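Local coordinates for protein Phospholipase/Carboxylesterase (Haliangium ochraceum, PDB 4Q82) that probably hydrolyses carboxylic ester bonds, in lipids or smaller esters, on an alpha/beta-hydrolase scaffold, at residues Ser50-Val55 against Trp68-Pro73; Phe85-Gly90 against Ser127-Gly132; Ser157-Thr162 against Thr181-Ala186; Trp211-Asp216 against His266-Trp271. One frame throughout, in Å; residues are numbered along the deposited sequence.

Contact 1: Ser50-Val55 against Trp68-Pro73; sequences SARLSV and WEYLPP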
# COMPACT_ATOMS: atom_id res chain seq x y z
N SER A 50 -3.54 6.56 -17.39
CA SER A 50 -3.11 5.32 -18.08
C SER A 50 -1.95 5.59 -19.04
O SER A 50 -1.22 4.68 -19.37
CB SER A 50 -4.25 4.65 -18.86
OG SER A 50 -4.77 5.52 -19.84
N ALA A 51 -1.79 6.84 -19.45
CA ALA A 51 -0.70 7.19 -20.36
C ALA A 51 0.66 6.95 -19.72
O ALA A 51 1.65 6.77 -20.42
CB ALA A 51 -0.82 8.64 -20.79
N ARG A 52 0.72 6.92 -18.39
CA ARG A 52 2.00 6.73 -17.71
C ARG A 52 2.03 5.42 -16.92
O ARG A 52 2.80 5.28 -15.98
CB ARG A 52 2.29 7.92 -16.78
CG ARG A 52 2.41 9.27 -17.53
CD ARG A 52 2.53 10.45 -16.57
NE ARG A 52 1.35 10.54 -15.71
CZ ARG A 52 0.22 11.15 -16.06
NH1 ARG A 52 0.10 11.74 -17.25
NH2 ARG A 52 -0.81 11.14 -15.23
N LEU A 53 1.20 4.47 -17.32
CA LEU A 53 1.17 3.15 -16.69
C LEU A 53 1.90 2.15 -17.57
O LEU A 53 1.54 1.99 -18.74
CB LEU A 53 -0.27 2.70 -16.49
CG LEU A 53 -0.46 1.28 -15.94
CD1 LEU A 53 0.08 1.22 -14.51
CD2 LEU A 53 -1.94 0.91 -15.98
N SER A 54 2.95 1.51 -17.05
CA SER A 54 3.75 0.56 -17.82
C SER A 54 3.90 -0.78 -17.11
O SER A 54 4.13 -0.81 -15.90
CB SER A 54 5.15 1.12 -18.10
OG SER A 54 5.06 2.37 -18.75
N VAL A 55 3.79 -1.87 -17.86
CA VAL A 55 3.97 -3.20 -17.31
C VAL A 55 5.46 -3.51 -17.23
O VAL A 55 6.23 -3.20 -18.16
CB VAL A 55 3.22 -4.27 -18.15
CG1 VAL A 55 3.95 -4.54 -19.47
CG2 VAL A 55 3.01 -5.56 -17.35
N TRP A 68 3.35 -3.35 -12.00
CA TRP A 68 2.88 -2.20 -12.76
C TRP A 68 3.57 -0.95 -12.26
O TRP A 68 3.62 -0.71 -11.07
CB TRP A 68 1.35 -2.00 -12.63
CG TRP A 68 0.58 -3.06 -13.35
CD1 TRP A 68 0.06 -4.20 -12.82
CD2 TRP A 68 0.32 -3.11 -14.76
NE1 TRP A 68 -0.55 -4.95 -13.81
CE2 TRP A 68 -0.41 -4.29 -15.01
CE3 TRP A 68 0.61 -2.25 -15.83
CZ2 TRP A 68 -0.84 -4.65 -16.28
CZ3 TRP A 68 0.16 -2.60 -17.10
CH2 TRP A 68 -0.55 -3.79 -17.31
N GLU A 69 4.07 -0.15 -13.20
CA GLU A 69 4.75 1.10 -12.88
C GLU A 69 3.90 2.27 -13.33
O GLU A 69 3.57 2.39 -14.51
CB GLU A 69 6.12 1.13 -13.57
CG GLU A 69 6.82 2.46 -13.54
CD GLU A 69 7.86 2.53 -14.65
OE1 GLU A 69 8.96 1.94 -14.51
OE2 GLU A 69 7.54 3.16 -15.68
N TYR A 70 3.51 3.10 -12.37
CA TYR A 70 2.85 4.37 -12.68
C TYR A 70 3.75 5.54 -12.29
O TYR A 70 4.19 5.64 -11.14
CB TYR A 70 1.49 4.52 -11.96
CG TYR A 70 0.96 5.93 -12.17
CD1 TYR A 70 0.49 6.34 -13.42
CD2 TYR A 70 0.97 6.87 -11.13
CE1 TYR A 70 0.00 7.63 -13.62
CE2 TYR A 70 0.51 8.19 -11.34
CZ TYR A 70 0.02 8.54 -12.59
OH TYR A 70 -0.44 9.82 -12.80
N LEU A 71 4.02 6.43 -13.25
CA LEU A 71 4.80 7.63 -12.99
C LEU A 71 3.89 8.85 -13.02
O LEU A 71 3.02 8.97 -13.89
CB LEU A 71 5.94 7.77 -14.01
CG LEU A 71 6.89 6.58 -14.11
CD1 LEU A 71 7.87 6.81 -15.25
CD2 LEU A 71 7.62 6.33 -12.81
N PRO A 72 4.05 9.74 -12.03
CA PRO A 72 3.22 10.93 -11.92
C PRO A 72 3.66 11.97 -12.95
O PRO A 72 4.75 11.87 -13.48
CB PRO A 72 3.49 11.42 -10.50
CG PRO A 72 4.92 11.02 -10.27
CD PRO A 72 5.04 9.66 -10.94
N PRO A 73 2.81 12.97 -13.21
CA PRO A 73 3.12 13.98 -14.22
C PRO A 73 4.50 14.64 -14.08
O PRO A 73 5.19 14.82 -15.09
CB PRO A 73 2.01 15.00 -14.02
CG PRO A 73 0.84 14.15 -13.63
CD PRO A 73 1.42 13.06 -12.75
O HOH W 1 5.32 4.18 -16.71

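Contact 2: Phe85-Gly90 against Ser127-Gly132; sequences FWHGIG and SPQHAG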
# COMPACT_ATOMS: atom_id res chain seq x y z
N PHE A 85 1.92 -0.63 -3.57
CA PHE A 85 0.62 -1.24 -3.28
C PHE A 85 0.67 -2.75 -3.49
O PHE A 85 1.14 -3.21 -4.55
CB PHE A 85 -0.48 -0.64 -4.18
CG PHE A 85 -1.70 -1.54 -4.29
CD1 PHE A 85 -2.60 -1.62 -3.24
CD2 PHE A 85 -1.92 -2.31 -5.43
CE1 PHE A 85 -3.76 -2.46 -3.31
CE2 PHE A 85 -3.03 -3.15 -5.53
CZ PHE A 85 -3.96 -3.23 -4.47
N TRP A 86 0.17 -3.52 -2.51
CA TRP A 86 0.13 -4.99 -2.58
C TRP A 86 -1.31 -5.50 -2.68
O TRP A 86 -2.14 -5.24 -1.80
CB TRP A 86 0.84 -5.61 -1.36
CG TRP A 86 2.28 -5.26 -1.33
CD1 TRP A 86 2.84 -4.14 -0.77
CD2 TRP A 86 3.35 -6.01 -1.90
NE1 TRP A 86 4.20 -4.15 -0.97
CE2 TRP A 86 4.54 -5.28 -1.67
CE3 TRP A 86 3.43 -7.22 -2.59
CZ2 TRP A 86 5.79 -5.74 -2.08
CZ3 TRP A 86 4.68 -7.66 -3.03
CH2 TRP A 86 5.84 -6.93 -2.75
N HIS A 87 -1.57 -6.25 -3.75
CA HIS A 87 -2.89 -6.78 -4.08
C HIS A 87 -3.35 -7.93 -3.16
O HIS A 87 -2.59 -8.45 -2.33
CB HIS A 87 -2.85 -7.25 -5.54
CG HIS A 87 -1.92 -8.40 -5.75
ND1 HIS A 87 -2.26 -9.69 -5.38
CD2 HIS A 87 -0.67 -8.47 -6.26
CE1 HIS A 87 -1.25 -10.50 -5.67
NE2 HIS A 87 -0.27 -9.79 -6.21
N GLY A 88 -4.59 -8.36 -3.35
CA GLY A 88 -5.12 -9.46 -2.57
C GLY A 88 -4.90 -10.82 -3.22
O GLY A 88 -4.44 -10.92 -4.36
N ILE A 89 -5.27 -11.88 -2.51
CA ILE A 89 -4.86 -13.24 -2.93
C ILE A 89 -5.45 -13.65 -4.30
O ILE A 89 -4.86 -14.47 -5.04
CB ILE A 89 -5.24 -14.27 -1.83
CG1 ILE A 89 -4.39 -15.53 -1.91
CG2 ILE A 89 -6.75 -14.56 -1.85
CD1 ILE A 89 -4.51 -16.41 -0.65
N GLY A 90 -6.59 -13.08 -4.66
CA GLY A 90 -7.23 -13.42 -5.92
C GLY A 90 -6.40 -13.00 -7.11
O GLY A 90 -6.56 -13.51 -8.23
N SER A 127 2.92 -1.44 -8.27
CA SER A 127 2.00 -2.49 -7.84
C SER A 127 2.56 -3.86 -8.22
O SER A 127 2.29 -4.37 -9.31
CB SER A 127 0.62 -2.27 -8.48
OG SER A 127 0.07 -0.99 -8.12
N PRO A 128 3.36 -4.46 -7.32
CA PRO A 128 3.98 -5.75 -7.63
C PRO A 128 3.03 -6.93 -7.55
O PRO A 128 2.09 -6.90 -6.76
CB PRO A 128 5.09 -5.88 -6.57
CG PRO A 128 4.56 -5.03 -5.40
CD PRO A 128 3.88 -3.87 -6.07
N GLN A 129 3.30 -7.98 -8.33
CA GLN A 129 2.47 -9.18 -8.25
C GLN A 129 3.17 -10.22 -7.40
O GLN A 129 4.36 -10.51 -7.60
CB GLN A 129 2.19 -9.76 -9.65
CG GLN A 129 1.28 -11.01 -9.63
CD GLN A 129 0.71 -11.29 -11.01
OE1 GLN A 129 1.46 -11.38 -12.00
NE2 GLN A 129 -0.61 -11.42 -11.10
N HIS A 130 2.42 -10.79 -6.47
CA HIS A 130 2.90 -11.88 -5.66
C HIS A 130 2.60 -13.21 -6.33
O HIS A 130 1.46 -13.45 -6.76
CB HIS A 130 2.25 -11.84 -4.27
CG HIS A 130 2.57 -13.04 -3.44
ND1 HIS A 130 3.84 -13.31 -3.00
CD2 HIS A 130 1.80 -14.08 -3.03
CE1 HIS A 130 3.84 -14.45 -2.33
NE2 HIS A 130 2.61 -14.94 -2.34
N ALA A 131 3.61 -14.08 -6.43
CA ALA A 131 3.46 -15.37 -7.07
C ALA A 131 3.28 -16.44 -6.00
O ALA A 131 3.79 -16.30 -4.90
CB ALA A 131 4.68 -15.68 -7.93
N GLY A 132 2.56 -17.50 -6.31
CA GLY A 132 2.35 -18.54 -5.32
C GLY A 132 0.96 -18.52 -4.72
O GLY A 132 0.05 -17.89 -5.28
O HOH W 2 0.07 -5.08 -6.14

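Contact 3: Ser157-Thr162 against Thr181-Ala186; sequences SRIYLT and TTPIAA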
# COMPACT_ATOMS: atom_id res chain seq x y z
N SER A 157 12.06 10.31 2.18
CA SER A 157 11.34 10.70 3.39
C SER A 157 9.83 10.48 3.25
O SER A 157 9.08 10.67 4.20
CB SER A 157 11.60 12.16 3.75
OG SER A 157 10.96 13.02 2.83
N ARG A 158 9.38 10.07 2.06
CA ARG A 158 7.95 9.88 1.82
C ARG A 158 7.69 8.60 1.06
O ARG A 158 7.21 8.62 -0.07
CB ARG A 158 7.36 11.09 1.08
CG ARG A 158 7.24 12.31 1.98
CD ARG A 158 6.60 13.49 1.27
NE ARG A 158 7.41 13.96 0.15
CZ ARG A 158 6.91 14.59 -0.91
NH1 ARG A 158 5.60 14.83 -1.00
NH2 ARG A 158 7.72 14.99 -1.89
N ILE A 159 8.02 7.48 1.70
CA ILE A 159 7.73 6.15 1.17
C ILE A 159 6.50 5.59 1.89
O ILE A 159 6.50 5.44 3.11
CB ILE A 159 8.94 5.19 1.35
CG1 ILE A 159 10.19 5.75 0.65
CG2 ILE A 159 8.58 3.79 0.83
CD1 ILE A 159 11.47 5.12 1.16
N TYR A 160 5.45 5.28 1.12
CA TYR A 160 4.17 4.80 1.65
C TYR A 160 3.86 3.37 1.24
O TYR A 160 4.05 2.98 0.09
CB TYR A 160 3.04 5.74 1.19
CG TYR A 160 3.36 7.18 1.50
CD1 TYR A 160 3.62 7.58 2.81
CD2 TYR A 160 3.39 8.14 0.49
CE1 TYR A 160 3.92 8.89 3.11
CE2 TYR A 160 3.68 9.47 0.79
CZ TYR A 160 3.93 9.84 2.10
OH TYR A 160 4.21 11.16 2.41
N LEU A 161 3.41 2.57 2.20
CA LEU A 161 3.10 1.17 1.97
C LEU A 161 1.60 0.99 2.08
O LEU A 161 1.00 1.45 3.05
CB LEU A 161 3.84 0.29 2.99
CG LEU A 161 3.59 -1.22 2.95
CD1 LEU A 161 4.07 -1.80 1.61
CD2 LEU A 161 4.32 -1.88 4.13
N THR A 162 0.97 0.31 1.12
CA THR A 162 -0.47 0.09 1.26
C THR A 162 -0.85 -1.26 0.67
O THR A 162 -0.14 -1.81 -0.19
CB THR A 162 -1.29 1.26 0.61
OG1 THR A 162 -2.69 1.09 0.86
CG2 THR A 162 -1.03 1.33 -0.90
N THR A 181 14.05 -1.25 11.21
CA THR A 181 14.84 -0.77 10.08
C THR A 181 14.01 -0.19 8.94
O THR A 181 14.55 0.34 7.98
CB THR A 181 15.70 -1.89 9.48
OG1 THR A 181 14.85 -2.94 9.02
CG2 THR A 181 16.69 -2.43 10.50
N THR A 182 12.69 -0.31 9.02
CA THR A 182 11.86 0.13 7.90
C THR A 182 12.06 1.61 7.58
O THR A 182 12.08 2.47 8.46
CB THR A 182 10.37 -0.13 8.13
OG1 THR A 182 9.65 0.27 6.96
CG2 THR A 182 9.83 0.66 9.33
N PRO A 183 12.22 1.91 6.29
CA PRO A 183 12.29 3.29 5.81
C PRO A 183 10.92 3.95 5.60
O PRO A 183 10.91 5.13 5.25
CB PRO A 183 13.01 3.14 4.47
CG PRO A 183 12.48 1.83 3.96
CD PRO A 183 12.40 0.94 5.19
N ILE A 184 9.80 3.23 5.78
CA ILE A 184 8.53 3.82 5.34
C ILE A 184 8.08 4.97 6.25
O ILE A 184 8.43 5.03 7.43
CB ILE A 184 7.37 2.78 5.21
CG1 ILE A 184 6.83 2.33 6.57
CG2 ILE A 184 7.81 1.59 4.38
CD1 ILE A 184 5.47 1.58 6.45
N ALA A 185 7.33 5.90 5.66
CA ALA A 185 6.78 7.06 6.35
C ALA A 185 5.37 6.83 6.88
O ALA A 185 4.96 7.51 7.82
CB ALA A 185 6.77 8.27 5.41
N ALA A 186 4.62 5.92 6.27
CA ALA A 186 3.22 5.64 6.68
C ALA A 186 2.67 4.45 5.93
O ALA A 186 3.20 4.09 4.87
CB ALA A 186 2.31 6.85 6.45
O HOH W 3 9.74 7.36 4.08

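Contact 4: Trp211-Asp216 against His266-Trp271; sequences WGFHGD and HDIYAW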
# COMPACT_ATOMS: atom_id res chain seq x y z
N TRP A 211 -3.06 3.92 9.06
CA TRP A 211 -4.51 4.05 8.97
C TRP A 211 -5.05 2.69 8.56
O TRP A 211 -4.80 2.22 7.44
CB TRP A 211 -4.91 5.14 7.98
CG TRP A 211 -6.36 5.55 8.01
CD1 TRP A 211 -7.40 4.89 8.61
CD2 TRP A 211 -6.91 6.72 7.41
NE1 TRP A 211 -8.58 5.60 8.41
CE2 TRP A 211 -8.29 6.73 7.68
CE3 TRP A 211 -6.36 7.77 6.66
CZ2 TRP A 211 -9.14 7.76 7.23
CZ3 TRP A 211 -7.20 8.79 6.21
CH2 TRP A 211 -8.57 8.78 6.50
N GLY A 212 -5.77 2.04 9.47
CA GLY A 212 -6.32 0.72 9.20
C GLY A 212 -7.80 0.83 8.88
O GLY A 212 -8.52 1.66 9.48
N PHE A 213 -8.25 0.02 7.93
CA PHE A 213 -9.65 0.01 7.44
C PHE A 213 -10.19 -1.40 7.49
O PHE A 213 -9.46 -2.33 7.10
CB PHE A 213 -9.76 0.46 5.98
CG PHE A 213 -9.52 1.92 5.76
CD1 PHE A 213 -8.23 2.43 5.73
CD2 PHE A 213 -10.60 2.77 5.58
CE1 PHE A 213 -7.99 3.81 5.52
CE2 PHE A 213 -10.39 4.17 5.37
CZ PHE A 213 -9.09 4.67 5.33
N HIS A 214 -11.46 -1.59 7.87
CA HIS A 214 -12.01 -2.96 7.83
C HIS A 214 -13.53 -2.85 7.78
O HIS A 214 -14.10 -1.93 8.38
CB HIS A 214 -11.57 -3.77 9.06
CG HIS A 214 -11.21 -5.21 8.76
ND1 HIS A 214 -9.94 -5.70 8.97
CD2 HIS A 214 -11.94 -6.26 8.29
CE1 HIS A 214 -9.89 -6.98 8.63
NE2 HIS A 214 -11.09 -7.35 8.22
N GLY A 215 -14.20 -3.79 7.10
CA GLY A 215 -15.65 -3.85 7.19
C GLY A 215 -16.01 -4.73 8.39
O GLY A 215 -15.39 -5.79 8.60
N ASP A 216 -17.00 -4.35 9.20
CA ASP A 216 -17.19 -5.15 10.42
C ASP A 216 -18.00 -6.41 10.20
O ASP A 216 -18.25 -7.17 11.16
CB ASP A 216 -17.82 -4.30 11.55
CG ASP A 216 -19.29 -3.94 11.31
OD1 ASP A 216 -19.93 -4.40 10.35
OD2 ASP A 216 -19.80 -3.19 12.16
N HIS A 266 -12.93 9.02 2.78
CA HIS A 266 -11.72 9.00 3.60
C HIS A 266 -10.50 9.31 2.74
O HIS A 266 -10.05 8.46 1.96
CB HIS A 266 -11.55 7.66 4.28
CG HIS A 266 -12.66 7.35 5.25
ND1 HIS A 266 -12.72 7.90 6.52
CD2 HIS A 266 -13.77 6.58 5.11
CE1 HIS A 266 -13.81 7.45 7.14
NE2 HIS A 266 -14.46 6.65 6.30
N ASP A 267 -9.96 10.51 2.87
CA ASP A 267 -8.90 10.91 1.92
C ASP A 267 -7.56 10.38 2.38
O ASP A 267 -6.75 11.08 3.02
CB ASP A 267 -8.85 12.42 1.73
CG ASP A 267 -7.94 12.83 0.56
OD1 ASP A 267 -7.15 11.99 0.05
OD2 ASP A 267 -8.01 13.99 0.14
N ILE A 268 -7.34 9.12 2.04
CA ILE A 268 -6.11 8.45 2.43
C ILE A 268 -4.88 9.09 1.77
O ILE A 268 -3.81 8.99 2.32
CB ILE A 268 -6.13 6.95 2.09
CG1 ILE A 268 -6.46 6.72 0.61
CG2 ILE A 268 -7.14 6.23 3.01
CD1 ILE A 268 -6.21 5.22 0.14
N TYR A 269 -5.05 9.70 0.59
CA TYR A 269 -3.90 10.28 -0.13
C TYR A 269 -3.39 11.55 0.57
O TYR A 269 -2.19 11.73 0.77
CB TYR A 269 -4.28 10.55 -1.60
CG TYR A 269 -4.85 9.27 -2.19
CD1 TYR A 269 -4.07 8.12 -2.26
CD2 TYR A 269 -6.18 9.19 -2.63
CE1 TYR A 269 -4.58 6.89 -2.75
CE2 TYR A 269 -6.69 7.97 -3.15
CZ TYR A 269 -5.88 6.84 -3.19
OH TYR A 269 -6.37 5.63 -3.67
N ALA A 270 -4.30 12.43 0.96
CA ALA A 270 -3.92 13.61 1.71
C ALA A 270 -3.26 13.20 3.03
O ALA A 270 -2.26 13.79 3.44
CB ALA A 270 -5.13 14.51 1.95
N TRP A 271 -3.81 12.17 3.68
CA TRP A 271 -3.27 11.71 4.96
C TRP A 271 -1.85 11.17 4.78
O TRP A 271 -0.95 11.53 5.55
CB TRP A 271 -4.18 10.63 5.59
CG TRP A 271 -3.66 10.17 6.94
CD1 TRP A 271 -3.82 10.80 8.16
CD2 TRP A 271 -2.87 9.00 7.20
NE1 TRP A 271 -3.18 10.07 9.15
CE2 TRP A 271 -2.59 8.97 8.59
CE3 TRP A 271 -2.38 7.97 6.38
CZ2 TRP A 271 -1.85 7.93 9.18
CZ3 TRP A 271 -1.64 6.94 6.98
CH2 TRP A 271 -1.38 6.94 8.36

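Contact 1: Ser50-Val55 against Trp68-Pro73
The first segment opens on the end of a 3-10 turn, in which L53 N donates to S50 O, and R52 follows with its side chain directed at the partner segment. CG of R52 stands beside its own backbone N, and a bend further along (chi3 -60°) brings the guanidinium next to the Y70 side chain, the two pointing the same way. R52 NH2 donates to Y70 OH at 2.8 Å, nearly straight (175°) and within the guanidinium plane, whereas NE makes a weak bond to L71 O. CG of P73 lies over one guanidinium face, 3.8 Å from R52 NH2. NH1 also has a salt bridge to D45 and a hydrogen bond to R47 O, and NH2 a second partner in N119. The R52 carbonyl accepts from L71 N at 3.2 Å; a water bonded to it also bonds S54 OG and E69 OE2.

L53 then faces Y70 as a non-hydrogen-bonded antiparallel pair and sets its CG 3.7 Å from W68 CE3. S54 and E69 form the hydrogen-bonded pair, with S54 N to E69 O and E69 N to S54 O both 2.8 Å. The E69 carboxylate has further partners in Y152 and R56. At V55, CG2 lies over a face of the W68 ring in a CH-pi contact, 4.0 Å from the centroid of the six-membered ring and 11° off its normal.

This beta hairpin forms one border of the mixed sheet. Helix 107-113 packs on L53 and Y70, and helix 97-100 on V55 while L100 O takes W68 NE1; strand 124-128 continues the sheet beyond 67-70.

Contact 2: Phe85-Gly90 against Ser127-Gly132
Two parallel strand ends diverge here: the CA atoms of F85 and S127 are 4.9 Å apart, but those of H87 and Q129 are 7.2 Å apart. P128 brings no N-H to the gap; its CD sits 3.2 Å from F85 O instead. A water bridges the widening strands, donating to F85 O and P128 O and accepting weakly from H87 N.

Past this point the H87 side chain takes over as the link. Its CG occupies the crowded position between backbone N and carbonyl carbon (chi1 65°), which places the ring across the gap. NE2 accepts from H130 N at 2.9 Å, almost straight (176°) and near the ring plane. On the other nitrogen, ND1 donates to G88 O at 2.7 Å, from above that carbonyl's plane. Donor at ND1 and acceptor at NE2 are consistent with a neutral ring of fixed tautomer and rotation. Further back, P128 CG rides over a face of W86, 3.4 Å from the centroid of the six-membered ring, a tight CH-pi contact. S127 OG meets F85 at the ring edge.

I89 N, just beyond H87 and G88, donates to the sulfonylated serine at position 165, consistent with an oxyanion-hole loop of an alpha/beta hydrolase. Strand 80-86 runs between 124-128 and 158-163; helix 107-113 packs against F85 and S127, and helix 138-151 against W86 and P128.

Contact 3: Ser157-Thr162 against Thr181-Ala186
A beta-alpha-beta crossover of the alpha/beta-hydrolase fold closes here: strand 158-163 leads through helix 167-178 to the chain that enters parallel strand 186-190. Two backbone bonds make the join. I159 O accepts from A185 N at 2.7 Å (168°), and L161 N donates to A186 O at 3.1 Å, each donor lying in the plane of its carbonyl. They flank Y160, whose parallel bridge partner is A186. Nearer the start of the strand, a water takes the N-H of I159 and donates to P183 O, spanning the place where the two segments part.

Side chains pack around this join. The Y160 ring approaches the two alanines obliquely, with CE1 3.7 Å from A185 CB and CD1 3.9 Å from A186 CB. I184 holds CG1 in the crowded position between its backbone N and carbonyl carbon (chi1 74°), which takes CD1 to 4.0 Å from L161 CB.

In the next shell, helix 138-151 packs on I159, L161 and I184, and helix 268-273 lies against Y160 and A186; Y160 OH bonds Q275 O. R277 NH1 bonds the carbonyls of both T182 and I184. The bend of that incoming loop is an ST turn: T182 OG1, itself bonded to Y174 OH, accepts from I184 N at 3.2 Å (172°).

Contact 4: Trp211-Asp216 against His266-Trp271
CG of W211 is anti to its backbone N (chi1 -168°), and so is CG of W271 (chi1 -178°); these torsions send the two indoles toward each other from strand and helix. The W211 edge meets the face of W271 in a T-shaped pair, planes 74° apart, with W211 CE3 3.6 Å from W271 CG. W211 CB also makes a CH-pi contact over the face of the W271 six-membered ring, 4.0 Å from its centroid. F213 and H266 instead hold CG anti to the carbonyl carbon, beside the backbone N.

With F213 and H266 the tryptophans form an aromatic cluster, which seats the start of the C-terminal helix 268-273 on strand 210-215 of the alpha/beta-hydrolase sheet. F213 turns its edge to the H266 face in an offset edge-to-face pair, ring centroids 5.7 Å apart. I268 CG2 lies 3.4 Å from F213 CZ, and both atoms sit over the same face of W211.

D267 is the N-cap: its OD1 accepts from A270 N at 3.0 Å, met from above the carboxylate plane, and weakly from Y269 N. W211 NE1 bonds T246 OG1 on strand 243-248, a residue that F213 and H266 also touch.

How the contacts relate
From the N terminus the four contacts come in series, each closing before the next opens, so none nest or cross. Contact 1 closes a hairpin of 12 intervening residues; contact 2 then closes a longer excursion that includes helices 97-100 and 107-113. Contact 3 returns the chain after helix 167-178, and contact 4 brings the C-terminal helix back over 49 residues. All four reach one sheet. A probable hydrogen bond, W68 O to S127 N at 3.0 Å, joins contacts 1 and 2; another probable hydrogen bond, W86 N to T162 O at 2.9 Å, joins contacts 2 and 3. Contacts 3 and 4 meet by packing, A186 CB lying 4.0 Å from W271 CZ3.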